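Local coordinates for prephenate dehydratase:Amino acid-binding ACT (Brucella abortus, PDB 6VH5), which probably converts prephenate to phenylpyruvate for phenylalanine biosynthesis, with loss of carbon dioxide and water, and binds phenylalanine in this crystal structure, at residues Gly31-Asn36 against Ala174-Leu179; Gly148-Ala153 against Leu168-Ala173. All blocks are in the same frame, centred on the assembly; numbering follows the deposited sequence.

Contact 1 (Gly31-Asn36 against Ala174-Leu179); sequences GEAGAN and ADLYGL
Gly34 and Leu176 are the closest pair of backbone positions, their CA atoms 6.8 Å apart, where a type II turn running from Glu32 to Ala35 faces the last turn of a helix. The turn is closed by Ala35 N donating to Glu32 O, and Gly34 fills its third position with the positive phi (93°) that this turn type needs. Leu176 reaches across with one branch: CD1 ends over the Ala33-Gly34 peptide, 3.7 Å from Gly34 N, and lies 4.2 Å from the methyl CB of Ala33. No direct hydrogen bond joins the two segments; the polar link is a water. It donates to Glu32 OE1 at 2.5 Å and is also hydrogen-bonded to Tyr177 OH at 2.7 Å, so the phenol and the carboxylate share one solvent molecule. The Tyr177 ring brings its hydroxyl end near the loop, CG standing anti to its own carbonyl carbon (chi1 -67°). Ala33 O sits at the ring's edge near its plane, but 4.0 Å from OH, so this is packing. Glu32 OE1 also forms a salt bridge with Arg155. Around the contact, helix 150-160 packs against the Tyr177 ring through Ala154, Arg155 and Ala158, while the loop leads from strand 26-30 into helix 36-44, where Asp38 OD2 accepts from Gly34 N.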
ATOM      1  N   GLY A  31       1.500  12.580  -9.291  1.00 55.20           N
ATOM      2  CA  GLY A  31       2.590  13.351  -8.737  1.00 49.48           C
ATOM      3  C   GLY A  31       2.811  14.651  -9.493  1.00 66.80           C
ATOM      4  O   GLY A  31       1.983  15.092 -10.299  1.00 68.59           O
ATOM      5  N   GLU A  32       3.931  15.297  -9.191  1.00 69.89           N
ATOM      6  CA  GLU A  32       4.362  16.511  -9.865  1.00 64.93           C
ATOM      7  C   GLU A  32       5.330  16.148 -10.982  1.00 61.16           C
ATOM      8  O   GLU A  32       5.955  15.084 -10.972  1.00 58.88           O
ATOM      9  CB  GLU A  32       5.052  17.454  -8.885  1.00 73.91           C
ATOM     10  CG  GLU A  32       4.265  17.732  -7.634  1.00 81.73           C
ATOM     11  CD  GLU A  32       4.851  18.875  -6.845  1.00 93.26           C
ATOM     12  OE1 GLU A  32       5.683  19.621  -7.411  1.00100.41           O
ATOM     13  OE2 GLU A  32       4.492  19.017  -5.657  1.00 97.71           O
ATOM     14  N   ALA A  33       5.492  17.073 -11.921  1.00 55.45           N
ATOM     15  CA  ALA A  33       6.482  16.896 -12.976  1.00 66.27           C
ATOM     16  C   ALA A  33       7.865  16.622 -12.379  1.00 71.38           C
ATOM     17  O   ALA A  33       8.254  17.207 -11.365  1.00 72.80           O
ATOM     18  CB  ALA A  33       6.524  18.151 -13.860  1.00 66.23           C
ATOM     19  N   GLY A  34       8.597  15.698 -12.993  1.00 67.67           N
ATOM     20  CA  GLY A  34       9.904  15.333 -12.489  1.00 64.89           C
ATOM     21  C   GLY A  34       9.914  14.150 -11.549  1.00 63.63           C
ATOM     22  O   GLY A  34      10.989  13.756 -11.089  1.00 65.21           O
ATOM     23  N   ALA A  35       8.751  13.580 -11.244  1.00 63.68           N
ATOM     24  CA  ALA A  35       8.661  12.461 -10.322  1.00 63.36           C
ATOM     25  C   ALA A  35       9.190  11.182 -10.969  1.00 60.57           C
ATOM     26  O   ALA A  35       9.547  11.144 -12.149  1.00 64.04           O
ATOM     27  CB  ALA A  35       7.214  12.259  -9.872  1.00 59.08           C
ATOM     28  N   ASN A  36       9.264  10.124 -10.157  1.00 52.31           N
ATOM     29  CA  ASN A  36       9.627   8.816 -10.688  1.00 57.74           C
ATOM     30  C   ASN A  36       8.550   8.286 -11.639  1.00 53.69           C
ATOM     31  O   ASN A  36       8.869   7.614 -12.630  1.00 49.13           O
ATOM     32  CB  ASN A  36       9.880   7.828  -9.542  1.00 57.76           C
ATOM     33  CG  ASN A  36      11.202   8.076  -8.827  1.00 64.99           C
ATOM     34  OD1 ASN A  36      12.237   8.296  -9.461  1.00 69.45           O
ATOM     35  ND2 ASN A  36      11.177   8.015  -7.499  1.00 65.46           N
ATOM     36  N   ALA A 174      16.133  17.257 -11.735  1.00 59.07           N
ATOM     37  CA  ALA A 174      17.275  18.163 -11.854  1.00 66.94           C
ATOM     38  C   ALA A 174      17.320  18.820 -13.229  1.00 80.28           C
ATOM     39  O   ALA A 174      17.582  20.026 -13.341  1.00 83.47           O
ATOM     40  CB  ALA A 174      18.582  17.429 -11.562  1.00 59.99           C
ATOM     41  N   ASP A 175      17.081  18.040 -14.288  1.00 84.10           N
ATOM     42  CA  ASP A 175      17.084  18.603 -15.635  1.00 91.08           C
ATOM     43  C   ASP A 175      15.951  19.605 -15.813  1.00 83.15           C
ATOM     44  O   ASP A 175      16.140  20.666 -16.417  1.00 79.56           O
ATOM     45  CB  ASP A 175      16.965  17.491 -16.679  1.00102.44           C
ATOM     46  CG  ASP A 175      17.809  16.271 -16.344  1.00111.11           C
ATOM     47  OD1 ASP A 175      18.851  16.424 -15.667  1.00118.06           O
ATOM     48  OD2 ASP A 175      17.426  15.156 -16.766  1.00109.08           O
ATOM     49  N   LEU A 176      14.769  19.288 -15.280  1.00 82.69           N
ATOM     50  CA  LEU A 176      13.602  20.142 -15.484  1.00 79.33           C
ATOM     51  C   LEU A 176      13.758  21.483 -14.777  1.00 79.39           C
ATOM     52  O   LEU A 176      13.396  22.529 -15.331  1.00 85.26           O
ATOM     53  CB  LEU A 176      12.334  19.424 -15.013  1.00 70.64           C
ATOM     54  CG  LEU A 176      11.800  18.308 -15.918  1.00 71.55           C
ATOM     55  CD1 LEU A 176      10.413  17.821 -15.480  1.00 67.84           C
ATOM     56  CD2 LEU A 176      11.782  18.741 -17.383  1.00 69.91           C
ATOM     57  N   TYR A 177      14.299  21.485 -13.563  1.00 70.01           N
ATOM     58  CA  TYR A 177      14.410  22.715 -12.790  1.00 74.01           C
ATOM     59  C   TYR A 177      15.790  23.359 -12.875  1.00 76.60           C
ATOM     60  O   TYR A 177      16.071  24.299 -12.125  1.00 83.24           O
ATOM     61  CB  TYR A 177      14.021  22.451 -11.333  1.00 75.32           C
ATOM     62  CG  TYR A 177      12.562  22.107 -11.207  1.00 79.20           C
ATOM     63  CD1 TYR A 177      11.590  23.097 -11.302  1.00 90.06           C
ATOM     64  CD2 TYR A 177      12.146  20.797 -11.038  1.00 80.11           C
ATOM     65  CE1 TYR A 177      10.242  22.794 -11.217  1.00 89.43           C
ATOM     66  CE2 TYR A 177      10.802  20.484 -10.943  1.00 87.37           C
ATOM     67  CZ  TYR A 177       9.854  21.491 -11.038  1.00 89.83           C
ATOM     68  OH  TYR A 177       8.515  21.197 -10.944  1.00 91.54           O
ATOM     69  N   GLY A 178      16.643  22.898 -13.788  1.00 77.60           N
ATOM     70  CA  GLY A 178      17.949  23.508 -13.987  1.00 75.83           C
ATOM     71  C   GLY A 178      18.820  23.490 -12.751  1.00 75.77           C
ATOM     72  O   GLY A 178      19.511  24.475 -12.470  1.00 75.23           O
ATOM     73  N   LEU A 179      18.807  22.385 -12.007  1.00 73.53           N
ATOM     74  CA  LEU A 179      19.575  22.254 -10.778  1.00 72.85           C
ATOM     75  C   LEU A 179      20.833  21.425 -11.009  1.00 71.37           C
ATOM     76  O   LEU A 179      20.872  20.543 -11.870  1.00 69.55           O
ATOM     77  CB  LEU A 179      18.738  21.610  -9.669  1.00 68.82           C
ATOM     78  CG  LEU A 179      17.519  22.391  -9.155  1.00 65.08           C
ATOM     79  CD1 LEU A 179      16.838  21.640  -8.003  1.00 53.33           C
ATOM     80  CD2 LEU A 179      17.882  23.819  -8.752  1.00 62.21           C
TER
HETATM   81  O   HOH W   1       6.353  20.312  -9.686  1.00 92.28           O

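Contact 2 (Gly148-Ala153 against Leu168-Ala173); sequences GDTAGA and LAPRLA
Thr150, at the start of helix 150-160, pushes its methyl against Leu168, Ala169 and Pro170 within a beta-alpha-beta crossover: strand 143-146 leads into this helix, and the helix returns to the parallel strand 165-169, with strand 122-125 lying between the two. CG2 stands anti to the backbone N of Thr150, and that rotation carries the methyl, not the hydroxyl, onto the end of the returning strand. Leu168 meets it first through its carbonyl, with O 3.2 Å from Thr150 CG2, a tight approach. The same oxygen accepts a hydrogen bond from Ser125 OG, so its polar need is met beside the methyl, while the Leu168 side chain runs off to pack on Val123, Leu109 and Cys133. At Ala169 the backbone comes close too, CA lying 3.4 Å from Thr150 CG2, and the Ala169 methyl CB rests 3.9 Å from Thr150 O. Pro170, just past the strand, meets the same methyl with its CD atom, 3.5 Å from Thr150 CG2. One threonine methyl thus meets three consecutive residues, all from one side. The Pro170 side chain lies about 10 Å from that of Thr194, a residue predicted to be essential for dehydratase activity. The chain then turns into helix 171-176, whose first turn is closed by Ala173 N donating to Pro170 O. Ala173 points its CB back at the first helix, with 4.6 Å to Ala151 CB, slightly beyond contact distance. Helix 150-160 itself is capped by Asp149: Gly152 N donates to Asp149 OD1 over 3.2 Å at an N-H...O angle of 157°, arriving on the anti side and 33° out of the carboxylate plane.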
ATOM      1  N   GLY A 148       6.287  18.148   0.903  1.00 72.33           N
ATOM      2  CA  GLY A 148       5.135  17.325   0.550  1.00 68.64           C
ATOM      3  C   GLY A 148       5.423  16.279  -0.514  1.00 73.91           C
ATOM      4  O   GLY A 148       4.889  15.167  -0.466  1.00 83.11           O
ATOM      5  N   ASP A 149       6.281  16.609  -1.476  1.00 74.29           N
ATOM      6  CA  ASP A 149       6.543  15.765  -2.635  1.00 74.84           C
ATOM      7  C   ASP A 149       8.020  15.874  -2.977  1.00 73.88           C
ATOM      8  O   ASP A 149       8.629  16.929  -2.799  1.00 72.76           O
ATOM      9  CB  ASP A 149       5.654  16.187  -3.828  1.00 82.63           C
ATOM     10  CG  ASP A 149       5.854  15.326  -5.074  1.00 93.64           C
ATOM     11  OD1 ASP A 149       6.968  15.351  -5.640  1.00 92.53           O
ATOM     12  OD2 ASP A 149       4.885  14.649  -5.508  1.00100.59           O
ATOM     13  N   THR A 150       8.605  14.770  -3.439  1.00 76.87           N
ATOM     14  CA  THR A 150      10.034  14.759  -3.730  1.00 69.93           C
ATOM     15  C   THR A 150      10.379  15.694  -4.889  1.00 71.72           C
ATOM     16  O   THR A 150      11.249  16.562  -4.763  1.00 75.19           O
ATOM     17  CB  THR A 150      10.483  13.330  -4.012  1.00 71.38           C
ATOM     18  OG1 THR A 150      10.509  12.600  -2.777  1.00 73.30           O
ATOM     19  CG2 THR A 150      11.855  13.328  -4.600  1.00 72.00           C
ATOM     20  N   ALA A 151       9.710  15.532  -6.032  1.00 73.04           N
ATOM     21  CA  ALA A 151       9.919  16.457  -7.144  1.00 69.60           C
ATOM     22  C   ALA A 151       9.583  17.889  -6.748  1.00 65.66           C
ATOM     23  O   ALA A 151      10.204  18.834  -7.250  1.00 70.90           O
ATOM     24  CB  ALA A 151       9.073  16.032  -8.349  1.00 68.85           C
ATOM     25  N   GLY A 152       8.605  18.067  -5.852  1.00 59.09           N
ATOM     26  CA  GLY A 152       8.297  19.394  -5.357  1.00 60.80           C
ATOM     27  C   GLY A 152       9.459  20.034  -4.623  1.00 59.18           C
ATOM     28  O   GLY A 152       9.666  21.244  -4.721  1.00 71.23           O
ATOM     29  N   ALA A 153      10.250  19.230  -3.913  1.00 59.16           N
ATOM     30  CA  ALA A 153      11.421  19.754  -3.224  1.00 66.29           C
ATOM     31  C   ALA A 153      12.410  20.358  -4.207  1.00 65.89           C
ATOM     32  O   ALA A 153      13.001  21.411  -3.937  1.00 64.36           O
ATOM     33  CB  ALA A 153      12.084  18.647  -2.404  1.00 72.20           C
ATOM     34  N   LEU A 168      16.688  16.244  -2.401  1.00 53.99           N
ATOM     35  CA  LEU A 168      16.862  14.846  -2.790  1.00 57.22           C
ATOM     36  C   LEU A 168      15.687  14.483  -3.685  1.00 58.96           C
ATOM     37  O   LEU A 168      14.546  14.425  -3.215  1.00 56.78           O
ATOM     38  CB  LEU A 168      16.903  13.935  -1.569  1.00 61.15           C
ATOM     39  CG  LEU A 168      18.013  14.136  -0.558  1.00 61.05           C
ATOM     40  CD1 LEU A 168      17.705  13.356   0.702  1.00 57.36           C
ATOM     41  CD2 LEU A 168      19.311  13.672  -1.175  1.00 64.75           C
ATOM     42  N   ALA A 169      15.968  14.211  -4.955  1.00 59.04           N
ATOM     43  CA  ALA A 169      14.918  14.080  -5.955  1.00 57.75           C
ATOM     44  C   ALA A 169      15.411  13.174  -7.070  1.00 60.66           C
ATOM     45  O   ALA A 169      16.616  12.914  -7.186  1.00 56.15           O
ATOM     46  CB  ALA A 169      14.513  15.458  -6.502  1.00 51.05           C
ATOM     47  N   PRO A 170      14.501  12.677  -7.918  1.00 56.63           N
ATOM     48  CA  PRO A 170      14.925  11.868  -9.066  1.00 60.34           C
ATOM     49  C   PRO A 170      15.729  12.695 -10.054  1.00 61.42           C
ATOM     50  O   PRO A 170      15.577  13.914 -10.150  1.00 63.36           O
ATOM     51  CB  PRO A 170      13.598  11.407  -9.690  1.00 59.69           C
ATOM     52  CG  PRO A 170      12.597  11.489  -8.576  1.00 52.79           C
ATOM     53  CD  PRO A 170      13.035  12.713  -7.796  1.00 55.67           C
ATOM     54  N   ARG A 171      16.568  11.996 -10.825  1.00 59.48           N
ATOM     55  CA  ARG A 171      17.456  12.667 -11.769  1.00 58.00           C
ATOM     56  C   ARG A 171      16.683  13.579 -12.720  1.00 59.81           C
ATOM     57  O   ARG A 171      17.170  14.657 -13.084  1.00 61.89           O
ATOM     58  CB  ARG A 171      18.260  11.629 -12.555  1.00 57.91           C
ATOM     59  CG  ARG A 171      19.054  12.212 -13.719  1.00 63.46           C
ATOM     60  CD  ARG A 171      19.878  11.158 -14.435  1.00 67.78           C
ATOM     61  NE  ARG A 171      20.626  10.339 -13.488  1.00 74.33           N
ATOM     62  CZ  ARG A 171      21.823  10.654 -12.995  1.00 76.28           C
ATOM     63  NH1 ARG A 171      22.415   9.836 -12.136  1.00 77.06           N
ATOM     64  NH2 ARG A 171      22.418  11.789 -13.346  1.00 71.35           N
ATOM     65  N   LEU A 172      15.470  13.170 -13.116  1.00 51.43           N
ATOM     66  CA  LEU A 172      14.665  13.957 -14.050  1.00 55.65           C
ATOM     67  C   LEU A 172      14.365  15.351 -13.513  1.00 65.03           C
ATOM     68  O   LEU A 172      14.401  16.333 -14.264  1.00 67.29           O
ATOM     69  CB  LEU A 172      13.359  13.224 -14.378  1.00 53.73           C
ATOM     70  CG  LEU A 172      12.325  14.043 -15.161  1.00 54.74           C
ATOM     71  CD1 LEU A 172      12.836  14.404 -16.550  1.00 54.73           C
ATOM     72  CD2 LEU A 172      11.019  13.266 -15.261  1.00 56.62           C
ATOM     73  N   ALA A 173      14.077  15.463 -12.215  1.00 66.04           N
ATOM     74  CA  ALA A 173      13.728  16.766 -11.664  1.00 62.57           C
ATOM     75  C   ALA A 173      14.888  17.747 -11.768  1.00 61.87           C
ATOM     76  O   ALA A 173      14.659  18.955 -11.906  1.00 64.72           O
ATOM     77  CB  ALA A 173      13.281  16.626 -10.208  1.00 63.35           C
TER

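From the N terminus, the chain leaves strand 26-30 through the loop 31-36 and enters helix 36-44; the partner of that loop arrives only 138 residues later, when contact 1 closes a very long loop. Contact 2 is nested inside it and closes a short one, from the start of helix 150-160 to strand 165-169 and the helix that follows. Helix 171-176 serves both, and the two centres are about 6 Å apart. Contact 2 is internal to the part built on the sheet containing strand 165-169, whereas contact 1 ties that part to the sheet containing strand 26-30. They meet directly where Ala33 O touches Ala151 CB and Asn36 OD1 touches Pro170 CG.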